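Local coordinates for bifunctional protein PutA (Bdellovibrio bacteriovorus, PDB 5UR2) that probably oxidises proline to glutamate in two steps, through a flavin-dependent proline dehydrogenase and an NAD+-dependent L-glutamate gamma-semialdehyde dehydrogenase, at residues B[646-649]-B[650-654]; B[863-866]-B[867-871]; B[922-925]-B[926-929]; B[973-977]-B[978-982]. All coordinates share one frame; numbering follows the deposited sequence.

Contact 1 of 4, residues B[646-649]-B[650-654]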
loop_
_atom_site.group_PDB
_atom_site.type_symbol
_atom_site.label_atom_id
_atom_site.label_comp_id
_atom_site.label_asym_id
_atom_site.label_seq_id
_atom_site.Cartn_x
_atom_site.Cartn_y
_atom_site.Cartn_z
ATOM N N ALA B 646 8.295 12.149 -21.572
ATOM C CA ALA B 646 7.485 11.656 -20.461
ATOM C C ALA B 646 7.988 10.306 -19.945
ATOM O O ALA B 646 8.253 10.150 -18.750
ATOM C CB ALA B 646 6.008 11.577 -20.876
ATOM N N ILE B 647 8.106 9.306 -20.824
ATOM C CA ILE B 647 8.471 7.970 -20.357
ATOM C C ILE B 647 9.894 7.973 -19.795
ATOM O O ILE B 647 10.145 7.490 -18.687
ATOM C CB ILE B 647 8.287 6.938 -21.482
ATOM C CG1 ILE B 647 6.782 6.755 -21.755
ATOM C CG2 ILE B 647 8.971 5.620 -21.103
ATOM C CD1 ILE B 647 6.415 5.702 -22.827
ATOM N N LEU B 648 10.827 8.564 -20.537
ATOM C CA LEU B 648 12.186 8.750 -20.052
ATOM C C LEU B 648 12.202 9.458 -18.694
ATOM O O LEU B 648 12.864 9.002 -17.756
ATOM C CB LEU B 648 12.993 9.536 -21.095
ATOM C CG LEU B 648 14.406 9.951 -20.685
ATOM C CD1 LEU B 648 15.292 8.731 -20.442
ATOM C CD2 LEU B 648 15.020 10.902 -21.702
ATOM N N ALA B 649 11.461 10.566 -18.561
ATOM C CA ALA B 649 11.463 11.288 -17.280
ATOM C C ALA B 649 10.866 10.455 -16.145
ATOM O O ALA B 649 11.366 10.484 -15.010
ATOM C CB ALA B 649 10.710 12.609 -17.404
ATOM N N GLY B 650 9.786 9.721 -16.421
ATOM C CA GLY B 650 9.198 8.869 -15.391
ATOM C C GLY B 650 10.163 7.803 -14.884
ATOM O O GLY B 650 10.252 7.546 -13.681
ATOM N N MET B 651 10.873 7.139 -15.800
ATOM C CA MET B 651 11.862 6.143 -15.384
ATOM C C MET B 651 12.967 6.794 -14.557
ATOM O O MET B 651 13.321 6.305 -13.477
ATOM C CB MET B 651 12.460 5.439 -16.611
ATOM C CG MET B 651 11.498 4.565 -17.422
ATOM S SD MET B 651 12.253 4.120 -19.026
ATOM C CE MET B 651 11.384 2.617 -19.435
ATOM N N VAL B 652 13.493 7.930 -15.029
ATOM C CA VAL B 652 14.637 8.564 -14.373
ATOM C C VAL B 652 14.252 9.104 -12.997
ATOM O O VAL B 652 15.001 8.937 -12.022
ATOM C CB VAL B 652 15.228 9.677 -15.266
ATOM C CG1 VAL B 652 16.293 10.489 -14.504
ATOM C CG2 VAL B 652 15.870 9.083 -16.492
ATOM N N THR B 653 13.112 9.808 -12.900
ATOM C CA THR B 653 12.748 10.399 -11.613
ATOM C C THR B 653 12.318 9.333 -10.616
ATOM O O THR B 653 12.606 9.452 -9.415
ATOM C CB THR B 653 11.646 11.452 -11.758
ATOM O OG1 THR B 653 10.491 10.875 -12.376
ATOM C CG2 THR B 653 12.118 12.628 -12.568
ATOM N N ALA B 654 11.618 8.288 -11.078
ATOM C CA ALA B 654 11.252 7.216 -10.155
ATOM C C ALA B 654 12.501 6.575 -9.569
ATOM O O ALA B 654 12.630 6.449 -8.349
ATOM C CB ALA B 654 10.387 6.157 -10.847
#
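A649 O is gripped twice by T653, by the backbone N and by the hydroxyl. T653 N donates to it at 2.8 Å with an N-H...O angle of 168°, and T653 OG1 donates to it at 2.8 Å from the opposite face of the carbonyl plane. The hydroxyl can reach back one turn because chi1 of 57° sets OG1 between T653's own N and carbonyl carbon; the second bond gives the buried hydroxyl an acceptor within its own helix. Ahead of it the i to i+4 series is regular: G650 N binds A646 O at 2.8 Å, and M651 N and V652 N bind I647 O and L648 O. Two pairs of side chains run side by side along the turns. M651, extended beyond CG, brings SD to 4.2 Å from I647 CG2, while L648 CD1 lies 4.0 Å from V652 CG2. The beta-alpha-beta unit 623-638, 646-657, 661-665, part of the aldehyde dehydrogenase fold, contains this first stretch of helix. D593 accepts from A646 N at the helix start; L648, M651 and V652 rest on V637 of strand 623-638, whereas A649 and T653 face helix 554-570, and T653 also meets helix 587-611.

Contact 2 of 4, residues B[863-866]-B[867-871]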
loop_
_atom_site.group_PDB
_atom_site.type_symbol
_atom_site.label_atom_id
_atom_site.label_comp_id
_atom_site.label_asym_id
_atom_site.label_seq_id
_atom_site.Cartn_x
_atom_site.Cartn_y
_atom_site.Cartn_z
ATOM N N GLY B 863 -10.565 -4.433 -44.104
ATOM C CA GLY B 863 -11.839 -4.933 -43.632
ATOM C C GLY B 863 -11.955 -6.437 -43.695
ATOM O O GLY B 863 -11.238 -7.080 -44.468
ATOM N N ASP B 864 -12.856 -7.001 -42.887
ATOM C CA ASP B 864 -13.078 -8.451 -42.831
ATOM C C ASP B 864 -11.772 -9.217 -42.657
ATOM O O ASP B 864 -11.564 -10.263 -43.269
ATOM C CB ASP B 864 -13.825 -8.955 -44.070
ATOM C CG ASP B 864 -15.322 -8.782 -43.956
ATOM O OD1 ASP B 864 -15.913 -9.420 -43.061
ATOM O OD2 ASP B 864 -15.912 -8.032 -44.759
ATOM N N VAL B 865 -10.891 -8.697 -41.811
ATOM C CA VAL B 865 -9.619 -9.370 -41.538
ATOM C C VAL B 865 -9.883 -10.555 -40.613
ATOM O O VAL B 865 -10.582 -10.394 -39.597
ATOM C CB VAL B 865 -8.617 -8.400 -40.913
ATOM C CG1 VAL B 865 -7.250 -9.061 -40.725
ATOM C CG2 VAL B 865 -8.494 -7.136 -41.757
ATOM N N PRO B 866 -9.379 -11.748 -40.933
ATOM C CA PRO B 866 -9.519 -12.867 -39.996
ATOM C C PRO B 866 -8.769 -12.570 -38.705
ATOM O O PRO B 866 -7.707 -11.942 -38.706
ATOM C CB PRO B 866 -8.898 -14.053 -40.754
ATOM C CG PRO B 866 -9.022 -13.683 -42.214
ATOM C CD PRO B 866 -8.822 -12.166 -42.231
ATOM N N GLY B 867 -9.336 -13.038 -37.591
ATOM C CA GLY B 867 -8.748 -12.761 -36.292
ATOM C C GLY B 867 -7.359 -13.341 -36.128
ATOM O O GLY B 867 -6.551 -12.815 -35.360
ATOM N N ASP B 868 -7.053 -14.416 -36.850
ATOM C CA ASP B 868 -5.764 -15.075 -36.725
ATOM C C ASP B 868 -4.766 -14.638 -37.790
ATOM O O ASP B 868 -3.632 -15.127 -37.792
ATOM C CB ASP B 868 -5.957 -16.595 -36.772
ATOM C CG ASP B 868 -6.470 -17.091 -38.129
ATOM O OD1 ASP B 868 -6.833 -16.267 -39.000
ATOM O OD2 ASP B 868 -6.541 -18.326 -38.316
ATOM N N ALA B 869 -5.139 -13.694 -38.653
ATOM C CA ALA B 869 -4.242 -13.204 -39.692
ATOM C C ALA B 869 -3.049 -12.465 -39.088
ATOM O O ALA B 869 -3.144 -11.835 -38.025
ATOM C CB ALA B 869 -4.986 -12.260 -40.640
ATOM N N LYS B 870 -1.923 -12.522 -39.806
ATOM C CA LYS B 870 -0.717 -11.839 -39.348
ATOM C C LYS B 870 -0.985 -10.357 -39.097
ATOM O O LYS B 870 -0.533 -9.794 -38.090
ATOM C CB LYS B 870 0.405 -12.045 -40.364
ATOM C CG LYS B 870 1.735 -11.385 -40.006
ATOM C CD LYS B 870 2.711 -11.473 -41.196
ATOM C CE LYS B 870 4.093 -10.913 -40.869
ATOM N NZ LYS B 870 5.032 -11.100 -42.018
ATOM N N LEU B 871 -1.750 -9.720 -39.986
ATOM C CA LEU B 871 -2.084 -8.309 -39.815
ATOM C C LEU B 871 -2.782 -8.056 -38.491
ATOM O O LEU B 871 -2.622 -6.979 -37.905
ATOM C CB LEU B 871 -2.961 -7.832 -40.975
ATOM C CG LEU B 871 -3.507 -6.408 -40.899
ATOM C CD1 LEU B 871 -2.394 -5.388 -40.960
ATOM C CD2 LEU B 871 -4.482 -6.171 -42.032
#
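V865 and A869 meet through methyl groups, with V865 CG1 3.9 Å from A869 CB. The two branches of V865 divide the work: chi1 of -175° places CG1 beside the carbonyl carbon, facing A869, and CG2 beside the backbone N, where it comes within 4.1 Å of L871 CD2. The side chains of V865 and L871 cross at about a right angle, so each touches the other over a short length. P866 adds to the apolar group from the same side of A869 as V865, its ring atom CD lying 4.2 Å from A869 CB. Next to this group the backbone makes a type I beta turn from P866 to A869. Its closing bond, A869 N to P866 O, measures 3.1 Å with an N-H...O angle of 161°; the donor stands 64° out of the carbonyl plane, so the bond is straight at the hydrogen but approaches the acceptor from above. At the solvent-exposed end of the turn D868 folds back and sets OD1 3.5 Å from P866 CB. Further out, G867 O accepts from Q873 NE2 and L871 O from K750 NZ, while D864 makes a salt bridge with R885. The turn follows strand 860-863 in the aldehyde dehydrogenase part of the chain; V865 pairs by backbone with V883 of the next strand, 880-886, and V865 and L871 both pack on A882 of that strand.

Contact 3 of 4, residues B[922-925]-B[926-929]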
loop_
_atom_site.group_PDB
_atom_site.type_symbol
_atom_site.label_atom_id
_atom_site.label_comp_id
_atom_site.label_asym_id
_atom_site.label_seq_id
_atom_site.Cartn_x
_atom_site.Cartn_y
_atom_site.Cartn_z
ATOM N N LEU B 922 -12.138 -9.691 -20.778
ATOM C CA LEU B 922 -11.136 -9.150 -21.688
ATOM C C LEU B 922 -9.794 -9.121 -20.972
ATOM O O LEU B 922 -9.670 -8.472 -19.929
ATOM C CB LEU B 922 -11.528 -7.753 -22.165
ATOM C CG LEU B 922 -10.587 -7.155 -23.210
ATOM C CD1 LEU B 922 -10.477 -8.094 -24.414
ATOM C CD2 LEU B 922 -11.101 -5.784 -23.640
ATOM N N GLU B 923 -8.791 -9.811 -21.529
ATOM C CA GLU B 923 -7.486 -9.968 -20.870
ATOM C C GLU B 923 -6.553 -8.823 -21.274
ATOM O O GLU B 923 -5.733 -8.935 -22.189
ATOM C CB GLU B 923 -6.894 -11.333 -21.216
ATOM C CG GLU B 923 -7.735 -12.510 -20.679
ATOM C CD GLU B 923 -7.426 -13.848 -21.369
ATOM O OE1 GLU B 923 -6.675 -13.859 -22.375
ATOM O OE2 GLU B 923 -7.929 -14.896 -20.896
ATOM N N VAL B 924 -6.668 -7.698 -20.557
ATOM C CA VAL B 924 -5.824 -6.524 -20.782
ATOM C C VAL B 924 -5.484 -5.863 -19.449
ATOM O O VAL B 924 -6.188 -6.016 -18.450
ATOM C CB VAL B 924 -6.486 -5.480 -21.717
ATOM C CG1 VAL B 924 -6.652 -6.033 -23.145
ATOM C CG2 VAL B 924 -7.837 -5.023 -21.130
ATOM N N GLY B 925 -4.378 -5.115 -19.440
ATOM C CA GLY B 925 -4.001 -4.397 -18.233
ATOM C C GLY B 925 -4.700 -3.066 -18.070
ATOM O O GLY B 925 -4.841 -2.575 -16.950
ATOM N N ASN B 926 -5.116 -2.451 -19.173
ATOM C CA ASN B 926 -5.876 -1.206 -19.150
ATOM C C ASN B 926 -7.112 -1.412 -20.005
ATOM O O ASN B 926 -7.014 -1.507 -21.236
ATOM C CB ASN B 926 -5.061 -0.019 -19.651
ATOM C CG ASN B 926 -4.127 0.526 -18.596
ATOM O OD1 ASN B 926 -3.006 0.038 -18.412
ATOM N ND2 ASN B 926 -4.592 1.537 -17.880
ATOM N N LEU B 927 -8.257 -1.504 -19.339
ATOM C CA LEU B 927 -9.540 -1.763 -19.965
ATOM C C LEU B 927 -10.347 -0.473 -19.979
ATOM O O LEU B 927 -10.442 0.212 -18.955
ATOM C CB LEU B 927 -10.286 -2.850 -19.196
ATOM C CG LEU B 927 -11.453 -3.555 -19.857
ATOM C CD1 LEU B 927 -11.501 -5.017 -19.364
ATOM C CD2 LEU B 927 -12.729 -2.830 -19.560
ATOM N N TYR B 928 -10.947 -0.153 -21.120
ATOM C CA TYR B 928 -11.727 1.071 -21.255
ATOM C C TYR B 928 -13.142 0.754 -21.701
ATOM O O TYR B 928 -13.351 -0.094 -22.575
ATOM C CB TYR B 928 -11.077 2.052 -22.252
ATOM C CG TYR B 928 -9.727 2.521 -21.792
ATOM C CD1 TYR B 928 -9.613 3.614 -20.944
ATOM C CD2 TYR B 928 -8.563 1.850 -22.174
ATOM C CE1 TYR B 928 -8.391 4.042 -20.496
ATOM C CE2 TYR B 928 -7.331 2.279 -21.743
ATOM C CZ TYR B 928 -7.254 3.379 -20.903
ATOM O OH TYR B 928 -6.041 3.821 -20.462
ATOM N N VAL B 929 -14.111 1.459 -21.120
ATOM C CA VAL B 929 -15.519 1.315 -21.480
ATOM C C VAL B 929 -16.026 2.661 -21.981
ATOM O O VAL B 929 -15.955 3.670 -21.263
ATOM C CB VAL B 929 -16.358 0.791 -20.304
ATOM C CG1 VAL B 929 -17.825 0.673 -20.688
ATOM C CG2 VAL B 929 -15.831 -0.567 -19.867
#
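The carboxamide of N926 presents one face to the preceding carbonyl, with G925 O 3.6 Å from N926 CG and nearly straight above the amide plane. The amide and the G925 peptide are not stacked flat, their planes being inclined by about 46°. At the polar ends, N926 ND2 donates to P942 O and N926 OD1 accepts from G944 N, which fixes the rotation of the amide; K954 NZ donates to G925 O and only weakly to OD1. This is the entry to the last strand of a beta-alpha-beta crossover: strand 901-908 leads into helix 912-921, and strand 926-929 returns parallel to 901-908. Along its other edge the strand pairs, again in parallel, with a strand of the second subunit, so the sheet runs across the dimer interface; C969 and T971 of that subunit pack on N926 and Y928. Between helix and strand, E923 is the centre of an inverse gamma turn, marked by a weak bond from V924 N to L922 O of 3.2 Å. The bend brings L922 and V924 over L927. L927 CD1 reaches L922 CB at 3.9 Å, and the V924 and L927 side chains cross at about a right angle. With V924 CG1 anti to the carbonyl carbon (chi1 -66°), CG2 falls between N and that carbon and meets L927 CB at 3.8 Å and N926 O at 3.6 Å.

Contact 4 of 4, residues B[973-977]-B[978-982]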
loop_
_atom_site.group_PDB
_atom_site.type_symbol
_atom_site.label_atom_id
_atom_site.label_comp_id
_atom_site.label_asym_id
_atom_site.label_seq_id
_atom_site.Cartn_x
_atom_site.Cartn_y
_atom_site.Cartn_z
ATOM N N ASN B 973 14.607 -4.710 20.126
ATOM C CA ASN B 973 14.193 -5.040 21.482
ATOM C C ASN B 973 14.373 -3.810 22.365
ATOM O O ASN B 973 15.487 -3.290 22.485
ATOM C CB ASN B 973 15.031 -6.212 21.994
ATOM C CG ASN B 973 14.762 -6.548 23.454
ATOM O OD1 ASN B 973 13.800 -6.079 24.049
ATOM N ND2 ASN B 973 15.598 -7.414 24.020
ATOM N N THR B 974 13.288 -3.332 22.975
ATOM C CA THR B 974 13.353 -2.142 23.814
ATOM C C THR B 974 13.317 -2.451 25.305
ATOM O O THR B 974 13.393 -1.528 26.128
ATOM C CB THR B 974 12.200 -1.189 23.471
ATOM O OG1 THR B 974 10.958 -1.821 23.807
ATOM C CG2 THR B 974 12.232 -0.821 21.997
ATOM N N LEU B 975 13.227 -3.719 25.664
ATOM C CA LEU B 975 13.122 -4.143 27.048
ATOM C C LEU B 975 14.517 -4.318 27.645
ATOM O O LEU B 975 15.315 -5.111 27.129
ATOM C CB LEU B 975 12.321 -5.443 27.085
ATOM C CG LEU B 975 12.274 -6.267 28.354
ATOM C CD1 LEU B 975 11.620 -5.478 29.449
ATOM C CD2 LEU B 975 11.524 -7.521 28.056
ATOM N N ARG B 976 14.815 -3.578 28.722
ATOM C CA ARG B 976 16.094 -3.667 29.438
ATOM C C ARG B 976 15.823 -3.603 30.931
ATOM O O ARG B 976 15.151 -2.676 31.389
ATOM C CB ARG B 976 17.063 -2.530 29.058
ATOM C CG ARG B 976 17.518 -2.537 27.617
ATOM C CD ARG B 976 18.533 -1.442 27.330
ATOM N NE ARG B 976 18.577 -1.139 25.897
ATOM C CZ ARG B 976 19.222 -0.103 25.372
ATOM N NH1 ARG B 976 19.868 0.726 26.173
ATOM N NH2 ARG B 976 19.213 0.107 24.055
ATOM N N ARG B 977 16.380 -4.560 31.687
ATOM C CA ARG B 977 16.213 -4.629 33.144
ATOM C C ARG B 977 14.743 -4.670 33.533
ATOM O O ARG B 977 14.335 -4.062 34.525
ATOM C CB ARG B 977 16.887 -3.458 33.859
ATOM C CG ARG B 977 18.363 -3.451 33.771
ATOM C CD ARG B 977 18.945 -4.738 34.283
ATOM N NE ARG B 977 20.255 -4.896 33.679
ATOM C CZ ARG B 977 20.758 -6.054 33.282
ATOM N NH1 ARG B 977 20.058 -7.169 33.438
ATOM N NH2 ARG B 977 21.961 -6.089 32.724
ATOM N N GLY B 978 13.940 -5.383 32.749
ATOM C CA GLY B 978 12.543 -5.540 33.084
ATOM C C GLY B 978 11.671 -4.340 32.810
ATOM O O GLY B 978 10.565 -4.263 33.353
ATOM N N PHE B 979 12.134 -3.391 32.003
ATOM C CA PHE B 979 11.334 -2.228 31.655
ATOM C C PHE B 979 11.513 -1.884 30.183
ATOM O O PHE B 979 12.620 -1.956 29.640
ATOM C CB PHE B 979 11.699 -1.001 32.495
ATOM C CG PHE B 979 11.161 0.296 31.939
ATOM C CD1 PHE B 979 9.835 0.662 32.153
ATOM C CD2 PHE B 979 11.976 1.143 31.197
ATOM C CE1 PHE B 979 9.330 1.865 31.638
ATOM C CE2 PHE B 979 11.483 2.341 30.665
ATOM C CZ PHE B 979 10.160 2.706 30.891
ATOM N N ALA B 980 10.412 -1.500 29.548
ATOM C CA ALA B 980 10.417 -1.042 28.177
ATOM C C ALA B 980 9.578 0.225 28.091
ATOM O O ALA B 980 8.542 0.322 28.751
ATOM C CB ALA B 980 9.862 -2.109 27.229
ATOM N N PRO B 981 9.998 1.210 27.301
ATOM C CA PRO B 981 9.198 2.436 27.172
ATOM C C PRO B 981 7.881 2.166 26.462
ATOM O O PRO B 981 7.795 1.326 25.566
ATOM C CB PRO B 981 10.081 3.364 26.317
ATOM C CG PRO B 981 11.411 2.671 26.174
ATOM C CD PRO B 981 11.184 1.212 26.425
ATOM N N ALA B 982 6.855 2.923 26.836
ATOM C CA ALA B 982 5.615 2.886 26.072
ATOM C C ALA B 982 5.789 3.652 24.762
ATOM O O ALA B 982 6.651 4.531 24.644
ATOM C CB ALA B 982 4.462 3.481 26.877
HETATM O O HOH W 1 14.578 -0.004 28.065
#
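R976 and F979 bind each other twice through their backbones. R976 N donates to F979 O at 2.9 Å, nearly straight at 170°, while F979 N reaches R976 O at 3.2 Å from above the carbonyl plane, with an angle at hydrogen of 150°. F979 O also receives a CA-H...O contact from L975 CA and a bond from a water, which donates to T974 O at 2.7 Å as well and thus links the two arms beside the bridge. L975 turns CD1 beneath the turn, 3.3 Å from F979 N. Beyond the bridge, A980 CB sits 3.6 Å from T974 OG1, and P981 CD 3.5 Å from T974 O. These contacts make a minimal beta hairpin, a single antiparallel hydrogen-bonded pair closed by a type I' turn, R976 to F979; R977 and G978 at its corners both have positive phi, which suits the glycine. Before it, an Asx turn fixes the approach, N973 OD1 accepting from L975 N at 2.9 Å. Much of the outer shell belongs to the second subunit. R977, its chain bent at chi2 (-56°), forms salt bridges through NE with D58 and through NH2 with D760 of that subunit, F979 packs on its L421, and R55 of the same subunit donates to T974 O.

How the contacts relate
Contacts 1 and 3 both lie near the predicted aldehyde dehydrogenase centre: the I647 side chain is about 5 Å from that of E746 and 7 Å from that of C780, and the N926 side chain about 9 and 10 Å from the same two side chains. Their own nearest atoms are about 12 Å apart. Contact 2 is away from the annotated sites, its centre 21 Å from that of contact 3. Contact 4 is remote, 53 Å from contact 3 between centres, yet both touch the second subunit: N973 of contact 4 bonds to N930 of that chain, the residue following the 926-929 strand. R977 and F979 reach R418 and L421 on helix 409-423 in the proline dehydrogenase region of the partner.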